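Local coordinates for protein phospholipase C-beta (PLC-beta) (Sepia officinalis, PDB 3QR0) that is a multidomain phospholipase C of the beta class, combining PH, EF-hand-like, TIM-barrel and C2 modules and carrying a bound calcium ion in its barrel, at residues A[252-260]-A[740-748]; A[324-332]-A[455-463]. One frame throughout, in Å; residues are numbered along the deposited sequence.

Contact 1 (A[252-260]-A[740-748])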
ATOM      1  N   ASP A 252     -15.850 -15.218 -25.708  1.00 26.81           N
ATOM      2  CA  ASP A 252     -15.712 -16.411 -24.879  1.00 27.06           C
ATOM      3  C   ASP A 252     -14.423 -16.382 -24.058  1.00 26.18           C
ATOM      4  O   ASP A 252     -14.420 -16.809 -22.908  1.00 25.39           O
ATOM      5  CB  ASP A 252     -15.800 -17.674 -25.737  1.00 28.04           C
ATOM      6  CG  ASP A 252     -17.195 -17.894 -26.303  1.00 29.99           C
ATOM      7  OD1 ASP A 252     -17.357 -18.767 -27.180  1.00 33.79           O
ATOM      8  OD2 ASP A 252     -18.141 -17.195 -25.875  1.00 32.16           O
ATOM      9  N   PHE A 253     -13.345 -15.850 -24.635  1.00 25.87           N
ATOM     10  CA  PHE A 253     -12.106 -15.636 -23.889  1.00 25.52           C
ATOM     11  C   PHE A 253     -12.356 -14.728 -22.678  1.00 24.80           C
ATOM     12  O   PHE A 253     -11.987 -15.065 -21.554  1.00 24.38           O
ATOM     13  CB  PHE A 253     -11.032 -15.040 -24.809  1.00 25.52           C
ATOM     14  CG  PHE A 253      -9.817 -14.522 -24.093  1.00 24.99           C
ATOM     15  CD1 PHE A 253      -8.985 -15.377 -23.391  1.00 24.85           C
ATOM     16  CD2 PHE A 253      -9.479 -13.178 -24.162  1.00 25.27           C
ATOM     17  CE1 PHE A 253      -7.861 -14.896 -22.746  1.00 24.47           C
ATOM     18  CE2 PHE A 253      -8.352 -12.696 -23.523  1.00 24.23           C
ATOM     19  CZ  PHE A 253      -7.541 -13.555 -22.816  1.00 24.48           C
ATOM     20  N   LEU A 254     -13.000 -13.588 -22.910  1.00 24.96           N
ATOM     21  CA  LEU A 254     -13.289 -12.640 -21.834  1.00 24.45           C
ATOM     22  C   LEU A 254     -14.245 -13.212 -20.786  1.00 24.74           C
ATOM     23  O   LEU A 254     -14.058 -12.984 -19.588  1.00 24.27           O
ATOM     24  CB  LEU A 254     -13.855 -11.332 -22.399  1.00 24.43           C
ATOM     25  CG  LEU A 254     -12.905 -10.499 -23.268  1.00 24.66           C
ATOM     26  CD1 LEU A 254     -13.632  -9.299 -23.880  1.00 25.22           C
ATOM     27  CD2 LEU A 254     -11.719 -10.046 -22.472  1.00 23.56           C
ATOM     28  N   ASN A 255     -15.260 -13.949 -21.236  1.00 25.37           N
ATOM     29  CA  ASN A 255     -16.291 -14.472 -20.338  1.00 25.91           C
ATOM     30  C   ASN A 255     -15.932 -15.805 -19.657  1.00 26.66           C
ATOM     31  O   ASN A 255     -16.514 -16.130 -18.624  1.00 26.29           O
ATOM     32  CB  ASN A 255     -17.626 -14.622 -21.083  1.00 26.43           C
ATOM     33  CG  ASN A 255     -18.262 -13.279 -21.447  1.00 26.28           C
ATOM     34  OD1 ASN A 255     -17.971 -12.247 -20.841  1.00 26.13           O
ATOM     35  ND2 ASN A 255     -19.147 -13.300 -22.436  1.00 26.46           N
ATOM     36  N   ASP A 256     -15.000 -16.571 -20.231  1.00 27.64           N
ATOM     37  CA  ASP A 256     -14.647 -17.901 -19.700  1.00 28.75           C
ATOM     38  C   ASP A 256     -13.311 -17.893 -18.972  1.00 29.03           C
ATOM     39  O   ASP A 256     -13.240 -18.283 -17.811  1.00 30.39           O
ATOM     40  CB  ASP A 256     -14.607 -18.965 -20.812  1.00 29.40           C
ATOM     41  CG  ASP A 256     -15.974 -19.219 -21.449  1.00 30.46           C
ATOM     42  OD1 ASP A 256     -16.996 -19.092 -20.742  1.00 31.92           O
ATOM     43  OD2 ASP A 256     -16.024 -19.565 -22.653  1.00 29.10           O
ATOM     44  N   MET A 257     -12.253 -17.450 -19.645  1.00 29.22           N
ATOM     45  CA  MET A 257     -10.903 -17.514 -19.078  1.00 28.95           C
ATOM     46  C   MET A 257     -10.545 -16.306 -18.208  1.00 27.72           C
ATOM     47  O   MET A 257      -9.917 -16.461 -17.162  1.00 27.09           O
ATOM     48  CB  MET A 257      -9.861 -17.661 -20.187  1.00 29.59           C
ATOM     49  CG  MET A 257      -8.446 -17.863 -19.655  1.00 30.47           C
ATOM     50  SD  MET A 257      -7.218 -18.073 -20.942  1.00 34.50           S
ATOM     51  CE  MET A 257      -7.730 -19.617 -21.691  1.00 34.32           C
ATOM     52  N   GLN A 258     -10.927 -15.110 -18.646  1.00 27.33           N
ATOM     53  CA  GLN A 258     -10.571 -13.883 -17.938  1.00 26.60           C
ATOM     54  C   GLN A 258     -11.533 -13.540 -16.796  1.00 26.77           C
ATOM     55  O   GLN A 258     -11.332 -12.548 -16.101  1.00 25.79           O
ATOM     56  CB  GLN A 258     -10.507 -12.705 -18.911  1.00 26.34           C
ATOM     57  CG  GLN A 258      -9.531 -12.906 -20.063  1.00 26.40           C
ATOM     58  CD  GLN A 258      -8.100 -13.047 -19.593  1.00 24.77           C
ATOM     59  OE1 GLN A 258      -7.550 -14.147 -19.579  1.00 24.47           O
ATOM     60  NE2 GLN A 258      -7.489 -11.933 -19.204  1.00 22.24           N
ATOM     61  N   ARG A 259     -12.560 -14.362 -16.606  1.00 27.64           N
ATOM     62  CA  ARG A 259     -13.631 -14.085 -15.657  1.00 28.27           C
ATOM     63  C   ARG A 259     -13.735 -15.210 -14.642  1.00 28.94           C
ATOM     64  O   ARG A 259     -13.732 -16.383 -15.017  1.00 29.16           O
ATOM     65  CB  ARG A 259     -14.962 -13.961 -16.406  1.00 28.66           C
ATOM     66  CG  ARG A 259     -16.154 -13.661 -15.513  1.00 28.63           C
ATOM     67  CD  ARG A 259     -17.467 -13.810 -16.239  1.00 29.64           C
ATOM     68  NE  ARG A 259     -18.589 -13.569 -15.332  1.00 30.41           N
ATOM     69  CZ  ARG A 259     -19.210 -12.403 -15.157  1.00 31.77           C
ATOM     70  NH1 ARG A 259     -18.852 -11.316 -15.839  1.00 31.34           N
ATOM     71  NH2 ARG A 259     -20.216 -12.325 -14.295  1.00 32.86           N
ATOM     72  N   HIS A 260     -13.848 -14.854 -13.361  1.00 29.59           N
ATOM     73  CA  HIS A 260     -14.064 -15.842 -12.309  1.00 30.60           C
ATOM     74  C   HIS A 260     -15.408 -16.525 -12.560  1.00 31.95           C
ATOM     75  O   HIS A 260     -16.431 -15.847 -12.661  1.00 32.12           O
ATOM     76  CB  HIS A 260     -14.060 -15.182 -10.925  1.00 30.33           C
ATOM     77  CG  HIS A 260     -13.860 -16.146  -9.797  1.00 31.13           C
ATOM     78  ND1 HIS A 260     -14.780 -17.118  -9.476  1.00 32.49           N
ATOM     79  CD2 HIS A 260     -12.845 -16.283  -8.911  1.00 31.87           C
ATOM     80  CE1 HIS A 260     -14.340 -17.817  -8.445  1.00 33.08           C
ATOM     81  NE2 HIS A 260     -13.167 -17.332  -8.085  1.00 32.39           N
ATOM     82  N   GLY A 740     -12.118 -11.121  -4.940  1.00 29.46           N
ATOM     83  CA  GLY A 740     -12.134 -10.273  -6.132  1.00 28.96           C
ATOM     84  C   GLY A 740     -10.991 -10.479  -7.115  1.00 28.38           C
ATOM     85  O   GLY A 740     -10.903  -9.755  -8.107  1.00 28.38           O
ATOM     86  N   ILE A 741     -10.120 -11.460  -6.871  1.00 27.71           N
ATOM     87  CA  ILE A 741      -9.029 -11.731  -7.807  1.00 27.30           C
ATOM     88  C   ILE A 741      -9.594 -12.033  -9.203  1.00 27.25           C
ATOM     89  O   ILE A 741     -10.641 -12.676  -9.344  1.00 27.48           O
ATOM     90  CB  ILE A 741      -8.093 -12.883  -7.335  1.00 27.60           C
ATOM     91  CG1 ILE A 741      -6.797 -12.889  -8.164  1.00 27.39           C
ATOM     92  CG2 ILE A 741      -8.804 -14.232  -7.403  1.00 27.55           C
ATOM     93  CD1 ILE A 741      -5.723 -13.808  -7.628  1.00 27.55           C
ATOM     94  N   LYS A 742      -8.903 -11.540 -10.225  1.00 26.73           N
ATOM     95  CA  LYS A 742      -9.326 -11.717 -11.606  1.00 26.77           C
ATOM     96  C   LYS A 742      -8.429 -12.746 -12.269  1.00 26.55           C
ATOM     97  O   LYS A 742      -7.212 -12.562 -12.306  1.00 27.13           O
ATOM     98  CB  LYS A 742      -9.196 -10.410 -12.371  1.00 26.78           C
ATOM     99  CG  LYS A 742     -10.079  -9.282 -11.906  1.00 26.84           C
ATOM    100  CD  LYS A 742      -9.987  -8.182 -12.935  1.00 28.00           C
ATOM    101  CE  LYS A 742     -10.655  -6.915 -12.525  1.00 28.30           C
ATOM    102  NZ  LYS A 742     -10.470  -5.938 -13.611  1.00 28.51           N
ATOM    103  N   PRO A 743      -9.015 -13.825 -12.812  1.00 26.20           N
ATOM    104  CA  PRO A 743      -8.208 -14.887 -13.403  1.00 25.86           C
ATOM    105  C   PRO A 743      -7.773 -14.595 -14.842  1.00 25.39           C
ATOM    106  O   PRO A 743      -8.041 -13.515 -15.375  1.00 25.19           O
ATOM    107  CB  PRO A 743      -9.155 -16.085 -13.367  1.00 26.40           C
ATOM    108  CG  PRO A 743     -10.495 -15.480 -13.561  1.00 26.62           C
ATOM    109  CD  PRO A 743     -10.456 -14.141 -12.874  1.00 26.40           C
ATOM    110  N   GLY A 744      -7.088 -15.560 -15.443  1.00 24.64           N
ATOM    111  CA  GLY A 744      -6.707 -15.503 -16.848  1.00 24.54           C
ATOM    112  C   GLY A 744      -5.306 -14.982 -17.070  1.00 23.83           C
ATOM    113  O   GLY A 744      -4.488 -14.958 -16.147  1.00 22.99           O
ATOM    114  N   TYR A 745      -5.035 -14.561 -18.302  1.00 23.85           N
ATOM    115  CA  TYR A 745      -3.758 -13.956 -18.645  1.00 23.63           C
ATOM    116  C   TYR A 745      -3.724 -12.517 -18.153  1.00 23.30           C
ATOM    117  O   TYR A 745      -4.563 -11.698 -18.538  1.00 23.16           O
ATOM    118  CB  TYR A 745      -3.511 -14.006 -20.152  1.00 24.30           C
ATOM    119  CG  TYR A 745      -3.248 -15.398 -20.675  1.00 24.92           C
ATOM    120  CD1 TYR A 745      -4.171 -16.040 -21.499  1.00 25.21           C
ATOM    121  CD2 TYR A 745      -2.078 -16.080 -20.340  1.00 24.75           C
ATOM    122  CE1 TYR A 745      -3.934 -17.321 -21.977  1.00 26.79           C
ATOM    123  CE2 TYR A 745      -1.834 -17.366 -20.817  1.00 25.78           C
ATOM    124  CZ  TYR A 745      -2.767 -17.976 -21.631  1.00 26.05           C
ATOM    125  OH  TYR A 745      -2.537 -19.234 -22.110  1.00 26.95           O
ATOM    126  N   ARG A 746      -2.763 -12.219 -17.286  1.00 22.71           N
ATOM    127  CA  ARG A 746      -2.667 -10.897 -16.679  1.00 22.56           C
ATOM    128  C   ARG A 746      -1.240 -10.395 -16.670  1.00 22.55           C
ATOM    129  O   ARG A 746      -0.320 -11.147 -16.355  1.00 22.89           O
ATOM    130  CB  ARG A 746      -3.175 -10.941 -15.231  1.00 21.79           C
ATOM    131  CG  ARG A 746      -4.622 -11.346 -15.072  1.00 21.95           C
ATOM    132  CD  ARG A 746      -5.605 -10.273 -15.539  1.00 21.69           C
ATOM    133  NE  ARG A 746      -6.958 -10.817 -15.586  1.00 21.93           N
ATOM    134  CZ  ARG A 746      -8.059 -10.129 -15.865  1.00 22.51           C
ATOM    135  NH1 ARG A 746      -8.004  -8.827 -16.117  1.00 22.12           N
ATOM    136  NH2 ARG A 746      -9.231 -10.754 -15.883  1.00 22.90           N
ATOM    137  N   HIS A 747      -1.054  -9.125 -17.020  1.00 22.94           N
ATOM    138  CA  HIS A 747       0.164  -8.419 -16.644  1.00 22.96           C
ATOM    139  C   HIS A 747       0.012  -7.955 -15.208  1.00 22.62           C
ATOM    140  O   HIS A 747      -1.060  -7.511 -14.792  1.00 23.04           O
ATOM    141  CB  HIS A 747       0.446  -7.234 -17.564  1.00 23.04           C
ATOM    142  CG  HIS A 747       0.857  -7.640 -18.941  1.00 23.60           C
ATOM    143  ND1 HIS A 747      -0.056  -7.913 -19.936  1.00 23.52           N
ATOM    144  CD2 HIS A 747       2.081  -7.841 -19.484  1.00 23.98           C
ATOM    145  CE1 HIS A 747       0.588  -8.257 -21.037  1.00 24.86           C
ATOM    146  NE2 HIS A 747       1.884  -8.220 -20.791  1.00 24.79           N
ATOM    147  N   VAL A 748       1.100  -8.058 -14.456  1.00 22.79           N
ATOM    148  CA  VAL A 748       1.110  -7.753 -13.037  1.00 21.94           C
ATOM    149  C   VAL A 748       2.205  -6.718 -12.775  1.00 21.74           C
ATOM    150  O   VAL A 748       3.344  -7.087 -12.490  1.00 21.12           O
ATOM    151  CB  VAL A 748       1.382  -9.037 -12.213  1.00 22.07           C
ATOM    152  CG1 VAL A 748       1.253  -8.760 -10.718  1.00 21.19           C
ATOM    153  CG2 VAL A 748       0.436 -10.151 -12.632  1.00 22.98           C
TER
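The side-chain amide of Gln258 pairs with the backbone of Tyr745 through two hydrogen bonds. Tyr745 N donates a hydrogen bond to Gln258 OE1 (2.9 Å), meeting it in the carbonyl plane on a lone pair. Gln258 NE2 returns a straighter bond to Tyr745 O (3.0 Å, 167° at the hydrogen). The glutamine starts out pointing away from 740-748, and a bend at its second torsion (chi2 -63°) carries the amide back to this backbone. Asn311 takes part as well, accepting from Gln258 NE2 and donating to Tyr745 O. Having no side chain, Gly744 lets Gln258 OE1 come within 3.2 Å of its CA.

A second polar group braces the corner of the chain: Arg746 NE and NH2 both grip Pro743 O, side-on and in the guanidinium plane. Gln258 NE2 lies over one face of that guanidinium and Lys742 CB over the other.

The apolar contacts flank these bonds. Met257 SD makes an oblique Met-aromatic contact with the Tyr745 ring, 4.4 Å from its centroid, while Phe253 CE1 meets Tyr745 CD1 edge to edge (4.1 Å). The far end of the tyrosine is held by Glu237, to which its OH is hydrogen-bonded. On the other flank, Pro743 CG packs against the peptide joining Arg259 and His260, 3.4 Å from His260 N.

The C-terminal part of helix 247-257 and the residues after it, in the EF-hand-like region, are fastened to the segment that runs into strand 746-751, an outer strand of a C2-domain sheet, forming an interdomain interface of the multidomain phospholipase C architecture.

Contact 2 (A[324-332]-A[455-463])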
ATOM      1  N   ASN A 324     -19.218  -1.354   2.740  1.00 25.93           N
ATOM      2  CA  ASN A 324     -20.187  -0.869   3.710  1.00 26.13           C
ATOM      3  C   ASN A 324     -19.441  -0.369   4.941  1.00 25.57           C
ATOM      4  O   ASN A 324     -18.866  -1.167   5.689  1.00 25.20           O
ATOM      5  CB  ASN A 324     -21.151  -2.004   4.074  1.00 26.52           C
ATOM      6  CG  ASN A 324     -22.141  -1.625   5.164  1.00 27.46           C
ATOM      7  OD1 ASN A 324     -22.276  -0.463   5.536  1.00 26.21           O
ATOM      8  ND2 ASN A 324     -22.851  -2.624   5.675  1.00 29.43           N
ATOM      9  N   MET A 325     -19.452   0.948   5.138  1.00 25.21           N
ATOM     10  CA  MET A 325     -18.761   1.587   6.259  1.00 25.05           C
ATOM     11  C   MET A 325     -19.697   1.889   7.429  1.00 25.27           C
ATOM     12  O   MET A 325     -19.336   2.638   8.342  1.00 25.28           O
ATOM     13  CB  MET A 325     -18.098   2.890   5.790  1.00 24.91           C
ATOM     14  CG  MET A 325     -17.106   2.711   4.640  1.00 24.87           C
ATOM     15  SD  MET A 325     -15.839   1.471   4.997  1.00 25.62           S
ATOM     16  CE  MET A 325     -14.960   2.246   6.349  1.00 24.03           C
ATOM     17  N   LYS A 326     -20.890   1.303   7.411  1.00 25.68           N
ATOM     18  CA  LYS A 326     -21.916   1.608   8.406  1.00 26.21           C
ATOM     19  C   LYS A 326     -22.232   0.424   9.328  1.00 26.06           C
ATOM     20  O   LYS A 326     -23.365   0.253   9.768  1.00 26.04           O
ATOM     21  CB  LYS A 326     -23.178   2.111   7.699  1.00 27.12           C
ATOM     22  CG  LYS A 326     -22.935   3.344   6.831  1.00 28.04           C
ATOM     23  CD  LYS A 326     -24.196   3.765   6.088  1.00 30.58           C
ATOM     24  CE  LYS A 326     -23.933   4.978   5.206  1.00 31.76           C
ATOM     25  NZ  LYS A 326     -25.199   5.655   4.793  1.00 33.37           N
ATOM     26  N   LEU A 327     -21.215  -0.380   9.635  1.00 25.37           N
ATOM     27  CA  LEU A 327     -21.326  -1.404  10.670  1.00 25.28           C
ATOM     28  C   LEU A 327     -20.461  -1.010  11.866  1.00 24.88           C
ATOM     29  O   LEU A 327     -19.648  -0.091  11.775  1.00 23.82           O
ATOM     30  CB  LEU A 327     -20.905  -2.769  10.119  1.00 25.35           C
ATOM     31  CG  LEU A 327     -21.774  -3.270   8.951  1.00 26.50           C
ATOM     32  CD1 LEU A 327     -21.222  -4.561   8.378  1.00 28.41           C
ATOM     33  CD2 LEU A 327     -23.229  -3.446   9.389  1.00 27.48           C
ATOM     34  N   THR A 328     -20.653  -1.698  12.989  1.00 24.87           N
ATOM     35  CA  THR A 328     -19.860  -1.456  14.189  1.00 25.10           C
ATOM     36  C   THR A 328     -18.346  -1.501  13.904  1.00 23.97           C
ATOM     37  O   THR A 328     -17.901  -2.292  13.077  1.00 23.28           O
ATOM     38  CB  THR A 328     -20.204  -2.483  15.288  1.00 25.37           C
ATOM     39  OG1 THR A 328     -19.344  -2.288  16.416  1.00 26.23           O
ATOM     40  CG2 THR A 328     -20.034  -3.921  14.773  1.00 25.91           C
ATOM     41  N   LEU A 329     -17.571  -0.648  14.580  1.00 23.88           N
ATOM     42  CA  LEU A 329     -16.092  -0.642  14.458  1.00 23.58           C
ATOM     43  C   LEU A 329     -15.455  -2.026  14.568  1.00 22.98           C
ATOM     44  O   LEU A 329     -14.449  -2.311  13.909  1.00 22.69           O
ATOM     45  CB  LEU A 329     -15.442   0.248  15.530  1.00 24.19           C
ATOM     46  CG  LEU A 329     -15.102   1.701  15.183  1.00 25.44           C
ATOM     47  CD1 LEU A 329     -14.571   2.426  16.426  1.00 26.03           C
ATOM     48  CD2 LEU A 329     -14.081   1.768  14.058  1.00 26.42           C
ATOM     49  N   ALA A 330     -16.022  -2.866  15.431  1.00 22.99           N
ATOM     50  CA  ALA A 330     -15.525  -4.227  15.643  1.00 22.95           C
ATOM     51  C   ALA A 330     -15.569  -5.094  14.372  1.00 22.39           C
ATOM     52  O   ALA A 330     -14.907  -6.122  14.309  1.00 22.61           O
ATOM     53  CB  ALA A 330     -16.312  -4.907  16.780  1.00 23.49           C
ATOM     54  N   ALA A 331     -16.328  -4.664  13.367  1.00 22.16           N
ATOM     55  CA  ALA A 331     -16.504  -5.421  12.126  1.00 21.76           C
ATOM     56  C   ALA A 331     -15.385  -5.248  11.090  1.00 21.01           C
ATOM     57  O   ALA A 331     -15.440  -5.856  10.028  1.00 21.01           O
ATOM     58  CB  ALA A 331     -17.855  -5.059  11.496  1.00 22.22           C
ATOM     59  N   TYR A 332     -14.373  -4.443  11.395  1.00 20.59           N
ATOM     60  CA  TYR A 332     -13.370  -4.066  10.402  1.00 20.21           C
ATOM     61  C   TYR A 332     -11.960  -4.459  10.798  1.00 19.91           C
ATOM     62  O   TYR A 332     -11.618  -4.487  11.977  1.00 20.27           O
ATOM     63  CB  TYR A 332     -13.412  -2.554  10.173  1.00 20.04           C
ATOM     64  CG  TYR A 332     -14.747  -2.087   9.675  1.00 20.16           C
ATOM     65  CD1 TYR A 332     -15.003  -1.962   8.315  1.00 20.20           C
ATOM     66  CD2 TYR A 332     -15.770  -1.798  10.564  1.00 21.03           C
ATOM     67  CE1 TYR A 332     -16.251  -1.545   7.853  1.00 19.80           C
ATOM     68  CE2 TYR A 332     -17.014  -1.387  10.115  1.00 21.54           C
ATOM     69  CZ  TYR A 332     -17.249  -1.266   8.764  1.00 20.82           C
ATOM     70  OH  TYR A 332     -18.489  -0.860   8.341  1.00 20.62           O
ATOM     71  N   PRO A 455     -23.856  -1.245  20.865  1.00 27.57           N
ATOM     72  CA  PRO A 455     -22.720  -1.466  19.968  1.00 26.86           C
ATOM     73  C   PRO A 455     -21.891  -0.210  19.710  1.00 26.49           C
ATOM     74  O   PRO A 455     -22.387   0.914  19.847  1.00 26.95           O
ATOM     75  CB  PRO A 455     -23.371  -1.973  18.679  1.00 26.85           C
ATOM     76  CG  PRO A 455     -24.776  -1.519  18.736  1.00 27.74           C
ATOM     77  CD  PRO A 455     -25.151  -1.416  20.180  1.00 28.02           C
ATOM     78  N   LEU A 456     -20.628  -0.412  19.348  1.00 25.84           N
ATOM     79  CA  LEU A 456     -19.750   0.694  18.995  1.00 25.54           C
ATOM     80  C   LEU A 456     -20.323   1.423  17.786  1.00 25.29           C
ATOM     81  O   LEU A 456     -21.001   0.803  16.967  1.00 25.28           O
ATOM     82  CB  LEU A 456     -18.349   0.185  18.659  1.00 24.99           C
ATOM     83  CG  LEU A 456     -17.575  -0.481  19.790  1.00 25.21           C
ATOM     84  CD1 LEU A 456     -16.440  -1.355  19.239  1.00 24.23           C
ATOM     85  CD2 LEU A 456     -17.045   0.563  20.753  1.00 24.64           C
ATOM     86  N   PRO A 457     -20.056   2.740  17.668  1.00 25.06           N
ATOM     87  CA  PRO A 457     -20.418   3.469  16.450  1.00 24.74           C
ATOM     88  C   PRO A 457     -19.726   2.899  15.215  1.00 23.90           C
ATOM     89  O   PRO A 457     -18.832   2.061  15.339  1.00 22.86           O
ATOM     90  CB  PRO A 457     -19.916   4.895  16.722  1.00 25.03           C
ATOM     91  CG  PRO A 457     -19.772   4.994  18.190  1.00 25.68           C
ATOM     92  CD  PRO A 457     -19.417   3.619  18.664  1.00 25.54           C
ATOM     93  N   THR A 458     -20.141   3.357  14.039  1.00 23.99           N
ATOM     94  CA  THR A 458     -19.576   2.883  12.771  1.00 23.61           C
ATOM     95  C   THR A 458     -18.458   3.812  12.318  1.00 23.23           C
ATOM     96  O   THR A 458     -18.408   4.967  12.743  1.00 24.00           O
ATOM     97  CB  THR A 458     -20.642   2.837  11.661  1.00 23.72           C
ATOM     98  OG1 THR A 458     -20.931   4.169  11.215  1.00 24.37           O
ATOM     99  CG2 THR A 458     -21.936   2.175  12.168  1.00 24.49           C
ATOM    100  N   PRO A 459     -17.558   3.327  11.449  1.00 22.67           N
ATOM    101  CA  PRO A 459     -16.554   4.251  10.927  1.00 22.80           C
ATOM    102  C   PRO A 459     -17.188   5.481  10.263  1.00 23.32           C
ATOM    103  O   PRO A 459     -16.661   6.592  10.381  1.00 23.09           O
ATOM    104  CB  PRO A 459     -15.786   3.401   9.904  1.00 22.24           C
ATOM    105  CG  PRO A 459     -15.974   1.991  10.355  1.00 22.13           C
ATOM    106  CD  PRO A 459     -17.349   1.947  10.967  1.00 22.17           C
ATOM    107  N   TYR A 460     -18.322   5.277   9.598  1.00 24.21           N
ATOM    108  CA  TYR A 460     -19.048   6.362   8.945  1.00 25.24           C
ATOM    109  C   TYR A 460     -19.508   7.421   9.960  1.00 25.89           C
ATOM    110  O   TYR A 460     -19.414   8.622   9.697  1.00 25.85           O
ATOM    111  CB  TYR A 460     -20.244   5.805   8.164  1.00 25.77           C
ATOM    112  CG  TYR A 460     -20.885   6.811   7.239  1.00 27.56           C
ATOM    113  CD1 TYR A 460     -20.337   7.081   5.986  1.00 29.15           C
ATOM    114  CD2 TYR A 460     -22.031   7.496   7.614  1.00 30.69           C
ATOM    115  CE1 TYR A 460     -20.921   8.013   5.132  1.00 30.69           C
ATOM    116  CE2 TYR A 460     -22.625   8.426   6.762  1.00 32.10           C
ATOM    117  CZ  TYR A 460     -22.058   8.676   5.527  1.00 31.41           C
ATOM    118  OH  TYR A 460     -22.635   9.596   4.684  1.00 34.93           O
ATOM    119  N   ASP A 461     -19.978   6.972  11.124  1.00 26.34           N
ATOM    120  CA  ASP A 461     -20.397   7.891  12.188  1.00 27.18           C
ATOM    121  C   ASP A 461     -19.241   8.763  12.650  1.00 26.82           C
ATOM    122  O   ASP A 461     -19.454   9.894  13.074  1.00 26.88           O
ATOM    123  CB  ASP A 461     -20.916   7.132  13.418  1.00 27.75           C
ATOM    124  CG  ASP A 461     -22.198   6.375  13.156  1.00 29.26           C
ATOM    125  OD1 ASP A 461     -22.968   6.769  12.249  1.00 30.62           O
ATOM    126  OD2 ASP A 461     -22.434   5.378  13.881  1.00 30.82           O
ATOM    127  N   LEU A 462     -18.023   8.223  12.573  1.00 25.77           N
ATOM    128  CA  LEU A 462     -16.857   8.849  13.177  1.00 25.59           C
ATOM    129  C   LEU A 462     -15.834   9.363  12.161  1.00 24.98           C
ATOM    130  O   LEU A 462     -14.665   9.509  12.488  1.00 24.02           O
ATOM    131  CB  LEU A 462     -16.200   7.854  14.135  1.00 25.36           C
ATOM    132  CG  LEU A 462     -17.055   7.426  15.334  1.00 26.06           C
ATOM    133  CD1 LEU A 462     -16.292   6.456  16.209  1.00 26.30           C
ATOM    134  CD2 LEU A 462     -17.499   8.633  16.143  1.00 27.46           C
ATOM    135  N   ARG A 463     -16.280   9.665  10.946  1.00 25.06           N
ATOM    136  CA  ARG A 463     -15.397  10.245   9.942  1.00 25.11           C
ATOM    137  C   ARG A 463     -14.791  11.541  10.464  1.00 25.35           C
ATOM    138  O   ARG A 463     -15.468  12.326  11.131  1.00 25.55           O
ATOM    139  CB  ARG A 463     -16.144  10.526   8.639  1.00 25.47           C
ATOM    140  CG  ARG A 463     -16.415   9.297   7.795  1.00 26.02           C
ATOM    141  CD  ARG A 463     -17.286   9.665   6.608  1.00 27.31           C
ATOM    142  NE  ARG A 463     -18.585  10.146   7.067  1.00 29.58           N
ATOM    143  CZ  ARG A 463     -19.408  10.924   6.364  1.00 31.50           C
ATOM    144  NH1 ARG A 463     -19.091  11.335   5.141  1.00 32.04           N
ATOM    145  NH2 ARG A 463     -20.559  11.301   6.900  1.00 32.11           N
TER
HETATM  146  O   HOH W   1     -19.723  -3.450  18.845  1.00 23.37           O
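Met325 to Leu329 and Leu456 to Tyr460 form a buried loop-to-loop contact in the X half of the TIM barrel, where the two segments lead into strands 332-334 and 466-469. An Asx turn at Asn324 shapes one loop and an ST motif at Thr458 the other. Two backbone hydrogen bonds join them: Tyr460 N to Met325 O (3.1 Å) and Leu329 N to Pro457 O (3.1 Å). Between these, Thr458 CA makes a CH-O contact with Leu327 O.

Pro459 fits between Tyr332 and Met325, with its CG over one face of the Tyr332 ring, 3.8 Å from the centroid, and its CB against Met325 CE. Tyr332 OH donates to Asn324 O and accepts from Leu327 N, steadying the ring within its own loop.

At the Met325 end, Tyr460 CG lies opposite the backbone N (chi1 -168°), which places the ring alongside the extended Lys326, whose CE sits above the ring centre, 3.9 Å from the centroid, with NZ in cation-pi range on the same face. Arg463 NH2 lies over the opposite face, displaced toward the ring edge. At the other end, one water bridges the loops, 2.7 Å from Thr328 OG1 and accepting from Leu456 N at 3.2 Å.

Contact 2 is nested in sequence within the long loop that contact 1 closes, yet the two do not touch: their centres are 34 Å apart and their nearest atoms about 14 Å. Contact 1 joins different modules, the EF-hand-like region and the C2 domain, whereas contact 2 lies within the X part of the TIM barrel. Neither supplies a ligand to the calcium ion, which is bound by Asn339, Glu368, Asp370 and Glu417. Contact 2 is nonetheless tied to that site through the fold: segment 455-463 leads to strand 466-469, the neighbour of strand 412-418, which carries Glu417. Near contact 1, Arg746 and Lys742 instead bind a glycerol, probably from the crystallisation liquor.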